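Local coordinates for protein exopolygalacturonase (Yersinia enterocolitica, PDB 2UVF) that hydrolyses polygalacturonate, the backbone of pectin, from a chain end, acting as a glycoside hydrolase family 28 exopolygalacturonase with a right-handed parallel beta-helix fold, at residues R288-Y293 against I371-D376; F397-D402 against Y430-H435; M458-I463 against M487-K492. One frame throughout, in Å; residues are numbered along the deposited sequence.

Followed from the N terminus, the chain makes the three contacts in series: each closes before the next opens, so none nest or cross. Contact 1 closes the longest loop, 77 residues that include helical segments, and lays strand 289-293, part of an antiparallel sheet with 280-283, against Gln373 and the turn that follows strand 371-373 in the beta-helix. Contacts 2 and 3 close loops of 27 and 23 residues without helix, each joining one parallel strand and its following turn to the equivalent part further along the beta-helix. Strand 371-373 neighbours 397-399, and 430-431 neighbours 448-459, so the contacts form a continuous row. Asp376 of contact 1 and Gly401 of contact 2 share a nickel ion.

Contact 1 (R288-Y293 against I371-D376); sequences RSLPQY and IHQTYD. With NI (nickel (II) ion), chain K; SO4 (sulfate ion), chain G.
The carbonyl oxygen of Tyr375 is gripped twice, by one hydrogen bond and one weaker CA-H...O contact. Tyr293 N donates to Tyr375 O over 2.7 Å, in the carbonyl plane and on a lone pair, while Gln292 CA approaches the same Tyr375 O at 3.4 Å. The return bond runs from Asp376 N to Tyr293 O at 2.9 Å, with the donor 28° out of the carbonyl plane. Because the Tyr375-Asp376 peptide is cis, its C=O and N-H lie on the same side, so this single peptide group takes both the N and the O of Tyr293. The Tyr293 ring, its CG beside the backbone N (chi1 -61°), brings its edge in plane to the backbone, Tyr293 CE2 lying 3.1 Å from Gln373 O. Gln373 crosses Pro291 at about a right angle, CB of Gln373 resting 3.7 Å from CG of Pro291. Gln373 OE1 is bound by Arg350, and Gln373 NE2 bonds weakly to a sulfate, probably from the crystallisation liquor, whose O2 accepts from Arg288 NH1 at 3.2 Å. Beyond the cis peptide, CG of Asp376 stands anti to the backbone N, and Asp376 OD2 binds nickel at 2.1 Å; Gly401 O and three waters are the other ligands. The backbone pair with Tyr293 probably acts as a second shell that helps position the nickel-binding carboxylate of Asp376, and the cation would favour its ionised form.

Contact 2 (F397-D402 against Y430-H435); sequences FFDTGD and YFRMGH. With NI (nickel (II) ion), chain K; ADA (alpha-D-galactopyranuronic acid), chain C.
Tyr430 opens the parallel pairing: Phe398 N donates to Tyr430 O nearly along the C=O axis, and the Tyr430 ring runs beside that of Phe397, rim to rim with planes 14° apart. Phe431 projects from the other face of the sheet beside Phe398; these rings are nearly parallel but slid so far that they barely overlap, their centroids 5.1 Å apart. At Arg432 the backbone N binds Phe398 O at 2.6 Å, and the extended side chain, CG anti to the backbone N, lies alongside Asp399. Arg432 NH2 meets Asp399 OD1 at 2.9 Å in a salt bridge, the oxygen in the guanidinium plane, while NE pairs with Glu285. Met433 N is the second donor to Asp399 OD1, at 3.1 Å, both donors approaching from above the carboxylate plane, and Met433 O accepts from Thr400 N. Gly434, in a backbone conformation that suits glycine (phi 156°, psi 168°), brings its CA to 3.5 Å from Thr400 OG1. His435 N then joins Thr400 OG1 in gripping Asp402 O, and the imidazole lies face-on over Asp402 CA, which stands 3.7 Å from the ring centroid. Two donors, one of them cationic, would probably favour the ionised form of the buried Asp399. With its backbone held by His435 and Thr400, Asp402 turns its carboxylate to the galacturonate, Asp402 OD2 accepting from sugar O1 at 3.2 Å.

Contact 3 (M458-I463 against M487-K492); sequences MYLTDI and MRDLAK. With SO4 (sulfate ion), chain E.
Two parallel bridges, Met458 with Met487 and Tyr459 with Arg488, are joined by bonds from Arg488 N to Met458 O at 2.9 Å and from Leu460 N to Arg488 O at 3.2 Å, both nearly along the C=O axis. Past the bridges Leu460 and Asp489 both have positive phi (80° and 62°); at Asp489 the chain turns a corner, and pairing resumes with Ala491 N on Thr461 O and Lys492 N on Asp462 O, each on a lone pair. The two methionines lie side by side, SD of Met458 3.9 Å from CG of Met487. On the opposite face Tyr459 runs alongside Arg488, ring and guanidinium planes nearly parallel (2° apart), and Tyr459 CE1 at the ring edge comes 3.4 Å from Asp489 OD2. Arg488 NH2 donates to two oxygens of a sulfate. At the far end Asp462 lies beside Lys492, its OD2 4.1 Å from Lys492 NZ, opposite charges beyond salt-bridge range. The methionine face continues onto Phe482 within strand 476-490 and Phe431 of strand 430-431. Thr461 OG1 binds Arg432 O on one flank, and on the other Met487 and Leu490 pack on strand 518-532, placing this pair between that strand and strand 430-431.

Contact 1 (R288-Y293 against I371-D376)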
loop_
_atom_site.group_PDB
_atom_site.type_symbol
_atom_site.label_atom_id
_atom_site.label_comp_id
_atom_site.label_asym_id
_atom_site.label_seq_id
_atom_site.Cartn_x
_atom_site.Cartn_y
_atom_site.Cartn_z
ATOM N N ARG A 288 -11.155 16.570 -10.348
ATOM C CA ARG A 288 -9.997 17.118 -9.636
ATOM C C ARG A 288 -8.782 16.958 -10.534
ATOM O O ARG A 288 -8.800 16.149 -11.456
ATOM C CB ARG A 288 -9.802 16.401 -8.300
ATOM C CG ARG A 288 -11.005 16.548 -7.350
ATOM C CD ARG A 288 -10.609 16.145 -5.979
ATOM N NE ARG A 288 -11.757 16.086 -5.105
ATOM C CZ ARG A 288 -11.734 15.549 -3.889
ATOM N NH1 ARG A 288 -10.606 15.023 -3.429
ATOM N NH2 ARG A 288 -12.829 15.544 -3.135
ATOM N N SER A 289 -7.746 17.753 -10.306
ATOM C CA SER A 289 -6.531 17.647 -11.120
ATOM C C SER A 289 -5.580 16.573 -10.558
ATOM O O SER A 289 -5.321 16.542 -9.349
ATOM C CB SER A 289 -5.827 18.996 -11.174
ATOM O OG SER A 289 -4.893 19.098 -10.110
ATOM N N LEU A 290 -5.101 15.684 -11.433
ATOM C CA LEU A 290 -4.013 14.746 -11.100
ATOM C C LEU A 290 -2.744 15.060 -11.875
ATOM O O LEU A 290 -2.814 15.232 -13.099
ATOM C CB LEU A 290 -4.413 13.320 -11.464
ATOM C CG LEU A 290 -5.344 12.587 -10.532
ATOM C CD1 LEU A 290 -5.681 11.274 -11.181
ATOM C CD2 LEU A 290 -4.674 12.386 -9.178
ATOM N N PRO A 291 -1.571 15.090 -11.180
ATOM C CA PRO A 291 -0.289 15.200 -11.888
ATOM C C PRO A 291 0.059 13.926 -12.632
ATOM O O PRO A 291 -0.258 12.825 -12.156
ATOM C CB PRO A 291 0.735 15.429 -10.760
ATOM C CG PRO A 291 0.140 14.745 -9.576
ATOM C CD PRO A 291 -1.373 15.042 -9.714
ATOM N N GLN A 292 0.708 14.077 -13.785
ATOM C CA GLN A 292 1.127 12.942 -14.589
ATOM C C GLN A 292 2.638 13.028 -14.795
ATOM O O GLN A 292 3.130 14.032 -15.282
ATOM C CB GLN A 292 0.402 12.961 -15.939
ATOM C CG GLN A 292 -1.135 13.013 -15.809
ATOM C CD GLN A 292 -1.722 11.648 -15.562
ATOM O OE1 GLN A 292 -1.970 11.244 -14.411
ATOM N NE2 GLN A 292 -1.938 10.915 -16.630
ATOM N N TYR A 293 3.357 11.975 -14.411
ATOM C CA TYR A 293 4.807 11.939 -14.499
ATOM C C TYR A 293 5.216 11.034 -15.648
ATOM O O TYR A 293 4.538 10.031 -15.945
ATOM C CB TYR A 293 5.409 11.519 -13.156
ATOM C CG TYR A 293 5.057 12.491 -12.050
ATOM C CD1 TYR A 293 5.646 13.765 -12.010
ATOM C CD2 TYR A 293 4.097 12.169 -11.077
ATOM C CE1 TYR A 293 5.311 14.682 -11.033
ATOM C CE2 TYR A 293 3.754 13.084 -10.065
ATOM C CZ TYR A 293 4.362 14.339 -10.056
ATOM O OH TYR A 293 4.059 15.250 -9.066
ATOM N N ILE A 371 -2.396 10.322 0.135
ATOM C CA ILE A 371 -2.786 10.522 -1.246
ATOM C C ILE A 371 -1.520 10.297 -2.090
ATOM O O ILE A 371 -0.569 11.048 -1.968
ATOM C CB ILE A 371 -3.440 11.946 -1.414
ATOM C CG1 ILE A 371 -4.725 12.043 -0.549
ATOM C CG2 ILE A 371 -3.728 12.267 -2.866
ATOM C CD1 ILE A 371 -5.063 13.448 -0.100
ATOM N N HIS A 372 -1.499 9.226 -2.893
ATOM C CA HIS A 372 -0.340 8.896 -3.733
ATOM C C HIS A 372 -0.651 9.334 -5.144
ATOM O O HIS A 372 -1.593 8.852 -5.732
ATOM C CB HIS A 372 -0.028 7.369 -3.709
ATOM C CG HIS A 372 -0.128 6.769 -2.344
ATOM N ND1 HIS A 372 0.968 6.594 -1.527
ATOM C CD2 HIS A 372 -1.203 6.381 -1.621
ATOM C CE1 HIS A 372 0.571 6.104 -0.363
ATOM N NE2 HIS A 372 -0.741 5.963 -0.393
ATOM N N GLN A 373 0.136 10.261 -5.668
ATOM C CA GLN A 373 -0.046 10.762 -7.008
ATOM C C GLN A 373 1.309 10.681 -7.733
ATOM O O GLN A 373 2.065 11.667 -7.819
ATOM C CB GLN A 373 -0.587 12.204 -6.965
ATOM C CG GLN A 373 -1.905 12.431 -6.171
ATOM C CD GLN A 373 -2.263 13.917 -6.090
ATOM O OE1 GLN A 373 -1.377 14.779 -6.075
ATOM N NE2 GLN A 373 -3.546 14.221 -6.057
ATOM N N THR A 374 1.611 9.490 -8.248
ATOM C CA THR A 374 2.941 9.185 -8.765
ATOM C C THR A 374 2.866 8.463 -10.103
ATOM O O THR A 374 3.836 7.854 -10.517
ATOM C CB THR A 374 3.781 8.340 -7.772
ATOM O OG1 THR A 374 3.240 7.018 -7.661
ATOM C CG2 THR A 374 3.796 8.968 -6.377
ATOM N N TYR A 375 1.713 8.529 -10.770
ATOM C CA TYR A 375 1.559 7.973 -12.102
ATOM C C TYR A 375 2.271 8.930 -13.027
ATOM O O TYR A 375 2.046 10.139 -12.908
ATOM C CB TYR A 375 0.075 7.882 -12.490
ATOM C CG TYR A 375 -0.147 7.224 -13.832
ATOM C CD1 TYR A 375 -0.181 5.840 -13.939
ATOM C CD2 TYR A 375 -0.308 7.979 -14.995
ATOM C CE1 TYR A 375 -0.353 5.223 -15.152
ATOM C CE2 TYR A 375 -0.515 7.360 -16.206
ATOM C CZ TYR A 375 -0.541 5.975 -16.269
ATOM O OH TYR A 375 -0.723 5.325 -17.473
ATOM N N ASP A 376 3.140 8.448 -13.918
ATOM C CA ASP A 376 3.500 7.030 -14.067
ATOM C C ASP A 376 5.017 6.855 -13.836
ATOM O O ASP A 376 5.733 6.386 -14.715
ATOM C CB ASP A 376 3.123 6.553 -15.476
ATOM C CG ASP A 376 3.091 5.057 -15.596
ATOM O OD1 ASP A 376 2.961 4.553 -16.734
ATOM O OD2 ASP A 376 3.197 4.369 -14.555
HETATM NI NI NI K . 2.981 2.299 -14.182
HETATM S S SO4 G . -7.151 13.301 -4.646
HETATM O O1 SO4 G . -7.161 13.632 -3.218
HETATM O O2 SO4 G . -8.118 14.155 -5.330
HETATM O O3 SO4 G . -5.838 13.484 -5.263
HETATM O O4 SO4 G . -7.513 11.899 -4.786
HETATM O O HOH W 1 -0.828 10.600 -10.300
HETATM O O HOH W 2 2.141 2.137 -16.213
HETATM O O HOH W 3 0.893 2.982 -13.181
HETATM O O HOH W 4 5.212 1.826 -15.217
#

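Contact 2 (F397-D402 against Y430-H435)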
loop_
_atom_site.group_PDB
_atom_site.type_symbol
_atom_site.label_atom_id
_atom_site.label_comp_id
_atom_site.label_asym_id
_atom_site.label_seq_id
_atom_site.Cartn_x
_atom_site.Cartn_y
_atom_site.Cartn_z
ATOM N N PHE A 397 -5.836 7.161 -1.014
ATOM C CA PHE A 397 -6.082 7.274 -2.449
ATOM C C PHE A 397 -4.798 6.814 -3.171
ATOM O O PHE A 397 -3.724 7.284 -2.845
ATOM C CB PHE A 397 -6.440 8.725 -2.817
ATOM C CG PHE A 397 -6.559 8.992 -4.313
ATOM C CD1 PHE A 397 -7.794 8.930 -4.960
ATOM C CD2 PHE A 397 -5.438 9.357 -5.061
ATOM C CE1 PHE A 397 -7.899 9.193 -6.315
ATOM C CE2 PHE A 397 -5.538 9.618 -6.420
ATOM C CZ PHE A 397 -6.767 9.536 -7.045
ATOM N N PHE A 398 -4.919 5.890 -4.125
ATOM C CA PHE A 398 -3.742 5.378 -4.882
ATOM C C PHE A 398 -3.884 5.691 -6.367
ATOM O O PHE A 398 -4.854 5.290 -6.988
ATOM C CB PHE A 398 -3.532 3.865 -4.712
ATOM C CG PHE A 398 -3.074 3.451 -3.349
ATOM C CD1 PHE A 398 -1.713 3.385 -3.038
ATOM C CD2 PHE A 398 -3.998 3.098 -2.370
ATOM C CE1 PHE A 398 -1.290 2.993 -1.754
ATOM C CE2 PHE A 398 -3.587 2.699 -1.113
ATOM C CZ PHE A 398 -2.233 2.650 -0.802
ATOM N N ASP A 399 -2.907 6.425 -6.911
ATOM C CA ASP A 399 -2.712 6.610 -8.358
ATOM C C ASP A 399 -1.175 6.588 -8.548
ATOM O O ASP A 399 -0.481 7.596 -8.332
ATOM C CB ASP A 399 -3.342 7.943 -8.824
ATOM C CG ASP A 399 -3.519 8.023 -10.314
ATOM O OD1 ASP A 399 -4.330 7.243 -10.850
ATOM O OD2 ASP A 399 -2.865 8.889 -10.958
ATOM N N THR A 400 -0.643 5.424 -8.901
ATOM C CA THR A 400 0.776 5.149 -8.693
ATOM C C THR A 400 1.452 4.729 -9.998
ATOM O O THR A 400 0.797 4.286 -10.926
ATOM C CB THR A 400 0.967 4.063 -7.587
ATOM O OG1 THR A 400 0.279 2.870 -7.967
ATOM C CG2 THR A 400 0.417 4.524 -6.237
ATOM N N GLY A 401 2.772 4.884 -10.050
ATOM C CA GLY A 401 3.554 4.501 -11.207
ATOM C C GLY A 401 3.750 3.006 -11.289
ATOM O O GLY A 401 3.997 2.490 -12.374
ATOM N N ASP A 402 3.630 2.320 -10.154
ATOM C CA ASP A 402 3.784 0.859 -10.094
ATOM C C ASP A 402 2.702 0.238 -9.214
ATOM O O ASP A 402 1.554 0.722 -9.199
ATOM C CB ASP A 402 5.191 0.489 -9.589
ATOM C CG ASP A 402 5.698 -0.807 -10.189
ATOM O OD1 ASP A 402 5.293 -1.876 -9.699
ATOM O OD2 ASP A 402 6.488 -0.756 -11.158
ATOM N N TYR A 430 -9.273 3.700 -1.906
ATOM C CA TYR A 430 -9.627 3.851 -3.320
ATOM C C TYR A 430 -8.384 3.676 -4.207
ATOM O O TYR A 430 -7.455 4.465 -4.142
ATOM C CB TYR A 430 -10.245 5.218 -3.540
ATOM C CG TYR A 430 -10.801 5.457 -4.922
ATOM C CD1 TYR A 430 -12.082 5.049 -5.257
ATOM C CD2 TYR A 430 -10.047 6.131 -5.888
ATOM C CE1 TYR A 430 -12.594 5.305 -6.540
ATOM C CE2 TYR A 430 -10.534 6.376 -7.137
ATOM C CZ TYR A 430 -11.809 5.970 -7.471
ATOM O OH TYR A 430 -12.299 6.256 -8.745
ATOM N N PHE A 431 -8.368 2.632 -5.025
ATOM C CA PHE A 431 -7.252 2.405 -5.942
ATOM C C PHE A 431 -7.652 2.943 -7.301
ATOM O O PHE A 431 -8.698 2.554 -7.817
ATOM C CB PHE A 431 -6.899 0.910 -6.036
ATOM C CG PHE A 431 -6.576 0.284 -4.714
ATOM C CD1 PHE A 431 -5.262 0.186 -4.279
ATOM C CD2 PHE A 431 -7.593 -0.224 -3.901
ATOM C CE1 PHE A 431 -4.952 -0.391 -3.039
ATOM C CE2 PHE A 431 -7.303 -0.807 -2.667
ATOM C CZ PHE A 431 -5.977 -0.897 -2.230
ATOM N N ARG A 432 -6.888 3.888 -7.834
ATOM C CA ARG A 432 -7.080 4.321 -9.202
ATOM C C ARG A 432 -6.058 3.567 -10.057
ATOM O O ARG A 432 -6.045 2.360 -10.040
ATOM C CB ARG A 432 -6.989 5.848 -9.344
ATOM C CG ARG A 432 -7.712 6.403 -10.575
ATOM C CD ARG A 432 -7.732 7.928 -10.572
ATOM N NE ARG A 432 -8.178 8.476 -11.844
ATOM C CZ ARG A 432 -7.420 8.576 -12.934
ATOM N NH1 ARG A 432 -7.935 9.089 -14.052
ATOM N NH2 ARG A 432 -6.152 8.148 -12.922
ATOM N N MET A 433 -5.195 4.260 -10.782
ATOM C CA MET A 433 -4.196 3.560 -11.604
ATOM C C MET A 433 -3.063 2.979 -10.781
ATOM O O MET A 433 -2.771 3.446 -9.673
ATOM C CB MET A 433 -3.699 4.423 -12.787
ATOM C CG MET A 433 -4.857 4.821 -13.672
ATOM S SD MET A 433 -4.530 5.536 -15.245
ATOM C CE MET A 433 -3.507 4.294 -16.012
ATOM N N GLY A 434 -2.456 1.926 -11.322
ATOM C CA GLY A 434 -1.348 1.240 -10.664
ATOM C C GLY A 434 -1.294 -0.173 -11.192
ATOM O O GLY A 434 -2.224 -0.613 -11.839
ATOM N N HIS A 435 -0.211 -0.885 -10.905
ATOM C CA HIS A 435 0.051 -2.171 -11.528
ATOM C C HIS A 435 -0.690 -3.296 -10.820
ATOM O O HIS A 435 -0.707 -4.427 -11.295
ATOM C CB HIS A 435 1.562 -2.471 -11.538
ATOM C CG HIS A 435 2.351 -1.639 -12.491
ATOM N ND1 HIS A 435 1.911 -0.420 -12.969
ATOM C CD2 HIS A 435 3.577 -1.837 -13.035
ATOM C CE1 HIS A 435 2.827 0.089 -13.773
ATOM N NE2 HIS A 435 3.854 -0.742 -13.816
HETATM NI NI NI K . 2.981 2.299 -14.182
HETATM C C1 ADA C . 7.761 -3.731 -9.545
HETATM C C2 ADA C . 8.658 -3.032 -8.503
HETATM C C3 ADA C . 10.110 -3.469 -8.803
HETATM C C4 ADA C . 10.211 -4.933 -8.344
HETATM C C5 ADA C . 9.250 -5.735 -9.241
HETATM C C6 ADA C . 9.209 -7.223 -8.824
HETATM O O1 ADA C . 8.152 -3.462 -10.923
HETATM O O2 ADA C . 8.495 -1.632 -8.484
HETATM O O3 ADA C . 11.110 -2.597 -8.220
HETATM O O4 ADA C . 9.697 -5.014 -6.991
HETATM O O5 ADA C . 7.872 -5.158 -9.250
HETATM O O6B ADA C . 8.428 -7.554 -7.895
HETATM O O6A ADA C . 9.956 -8.026 -9.439
HETATM O O HOH W 5 -3.237 8.899 -13.620
HETATM O O HOH W 3 0.893 2.982 -13.181
HETATM O O HOH W 2 2.141 2.137 -16.213
HETATM O O HOH W 4 5.212 1.826 -15.217
#

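Contact 3 (M458-I463 against M487-K492)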
loop_
_atom_site.group_PDB
_atom_site.type_symbol
_atom_site.label_atom_id
_atom_site.label_comp_id
_atom_site.label_asym_id
_atom_site.label_seq_id
_atom_site.Cartn_x
_atom_site.Cartn_y
_atom_site.Cartn_z
ATOM N N MET A 458 -11.762 -0.244 -6.550
ATOM C CA MET A 458 -10.707 -0.093 -7.556
ATOM C C MET A 458 -11.304 0.406 -8.869
ATOM O O MET A 458 -12.251 -0.188 -9.387
ATOM C CB MET A 458 -10.002 -1.424 -7.819
ATOM C CG MET A 458 -9.246 -2.002 -6.662
ATOM S SD MET A 458 -10.303 -2.678 -5.364
ATOM C CE MET A 458 -9.029 -3.507 -4.438
ATOM N N TYR A 459 -10.740 1.487 -9.397
ATOM C CA TYR A 459 -11.183 2.052 -10.663
ATOM C C TYR A 459 -9.973 2.346 -11.533
ATOM O O TYR A 459 -9.152 3.152 -11.151
ATOM C CB TYR A 459 -12.013 3.329 -10.402
ATOM C CG TYR A 459 -12.424 4.038 -11.662
ATOM C CD1 TYR A 459 -13.233 3.413 -12.610
ATOM C CD2 TYR A 459 -12.002 5.336 -11.917
ATOM C CE1 TYR A 459 -13.597 4.075 -13.805
ATOM C CE2 TYR A 459 -12.372 6.009 -13.085
ATOM C CZ TYR A 459 -13.164 5.376 -14.012
ATOM O OH TYR A 459 -13.493 6.039 -15.171
ATOM N N LEU A 460 -9.857 1.655 -12.672
ATOM C CA LEU A 460 -8.783 1.824 -13.695
ATOM C C LEU A 460 -7.453 1.143 -13.364
ATOM O O LEU A 460 -6.488 1.186 -14.168
ATOM C CB LEU A 460 -8.528 3.299 -14.086
ATOM C CG LEU A 460 -9.684 4.121 -14.671
ATOM C CD1 LEU A 460 -9.231 5.573 -14.808
ATOM C CD2 LEU A 460 -10.208 3.585 -15.982
ATOM N N THR A 461 -7.408 0.502 -12.192
ATOM C CA THR A 461 -6.212 -0.234 -11.728
ATOM C C THR A 461 -5.949 -1.371 -12.720
ATOM O O THR A 461 -6.878 -1.798 -13.388
ATOM C CB THR A 461 -6.453 -0.809 -10.303
ATOM O OG1 THR A 461 -7.388 0.032 -9.613
ATOM C CG2 THR A 461 -5.143 -0.903 -9.503
ATOM N N ASP A 462 -4.713 -1.856 -12.825
ATOM C CA ASP A 462 -4.411 -2.938 -13.767
ATOM C C ASP A 462 -5.032 -4.267 -13.310
ATOM O O ASP A 462 -5.625 -5.004 -14.110
ATOM C CB ASP A 462 -2.890 -3.107 -13.970
ATOM C CG ASP A 462 -2.284 -2.023 -14.839
ATOM O OD1 ASP A 462 -3.019 -1.114 -15.257
ATOM O OD2 ASP A 462 -1.062 -2.075 -15.106
ATOM N N ILE A 463 -4.874 -4.567 -12.022
ATOM C CA ILE A 463 -5.175 -5.873 -11.472
ATOM C C ILE A 463 -5.708 -5.650 -10.065
ATOM O O ILE A 463 -5.251 -4.747 -9.382
ATOM C CB ILE A 463 -3.891 -6.827 -11.515
ATOM C CG1 ILE A 463 -3.450 -7.070 -12.967
ATOM C CG2 ILE A 463 -4.154 -8.166 -10.831
ATOM C CD1 ILE A 463 -2.053 -7.674 -13.162
ATOM N N MET A 487 -14.911 -3.352 -8.150
ATOM C CA MET A 487 -13.921 -2.942 -9.134
ATOM C C MET A 487 -14.531 -2.620 -10.488
ATOM O O MET A 487 -15.487 -3.258 -10.906
ATOM C CB MET A 487 -12.849 -4.017 -9.287
ATOM C CG MET A 487 -12.384 -4.632 -7.958
ATOM S SD MET A 487 -10.765 -5.437 -8.065
ATOM C CE MET A 487 -11.111 -7.063 -8.647
ATOM N N ARG A 488 -13.978 -1.617 -11.164
ATOM C CA ARG A 488 -14.561 -1.158 -12.429
ATOM C C ARG A 488 -13.458 -0.739 -13.389
ATOM O O ARG A 488 -12.544 -0.014 -13.008
ATOM C CB ARG A 488 -15.560 -0.006 -12.186
ATOM C CG ARG A 488 -15.993 0.756 -13.425
ATOM C CD ARG A 488 -17.275 1.544 -13.249
ATOM N NE ARG A 488 -18.018 1.514 -14.520
ATOM C CZ ARG A 488 -18.058 2.526 -15.384
ATOM N NH1 ARG A 488 -17.442 3.668 -15.091
ATOM N NH2 ARG A 488 -18.713 2.407 -16.530
ATOM N N ASP A 489 -13.548 -1.197 -14.631
ATOM C CA ASP A 489 -12.620 -0.769 -15.673
ATOM C C ASP A 489 -11.164 -1.147 -15.368
ATOM O O ASP A 489 -10.241 -0.388 -15.663
ATOM C CB ASP A 489 -12.750 0.738 -15.931
ATOM C CG ASP A 489 -14.069 1.119 -16.575
ATOM O OD1 ASP A 489 -14.788 0.247 -17.069
ATOM O OD2 ASP A 489 -14.392 2.311 -16.612
ATOM N N LEU A 490 -10.962 -2.342 -14.818
ATOM C CA LEU A 490 -9.626 -2.864 -14.624
ATOM C C LEU A 490 -8.928 -2.906 -15.966
ATOM O O LEU A 490 -9.564 -3.186 -16.972
ATOM C CB LEU A 490 -9.670 -4.252 -13.985
ATOM C CG LEU A 490 -10.123 -4.349 -12.530
ATOM C CD1 LEU A 490 -9.996 -5.783 -12.090
ATOM C CD2 LEU A 490 -9.307 -3.413 -11.632
ATOM N N ALA A 491 -7.644 -2.576 -15.998
ATOM C CA ALA A 491 -6.940 -2.469 -17.286
ATOM C C ALA A 491 -6.403 -3.808 -17.777
ATOM O O ALA A 491 -6.179 -3.970 -18.977
ATOM C CB ALA A 491 -5.822 -1.409 -17.237
ATOM N N LYS A 492 -6.207 -4.775 -16.878
ATOM C CA LYS A 492 -5.692 -6.078 -17.314
ATOM C C LYS A 492 -6.518 -7.266 -16.842
ATOM O O LYS A 492 -7.215 -7.900 -17.638
ATOM C CB LYS A 492 -4.230 -6.291 -16.890
ATOM C CG LYS A 492 -3.204 -5.310 -17.422
ATOM C CD LYS A 492 -1.793 -5.848 -17.048
ATOM C CE LYS A 492 -0.665 -4.866 -17.390
ATOM N NZ LYS A 492 -0.859 -4.110 -18.672
HETATM S S SO4 E . -21.212 -0.019 -17.782
HETATM O O1 SO4 E . -21.221 0.773 -16.544
HETATM O O2 SO4 E . -22.234 0.524 -18.683
HETATM O O3 SO4 E . -19.899 0.077 -18.429
HETATM O O4 SO4 E . -21.530 -1.421 -17.485
#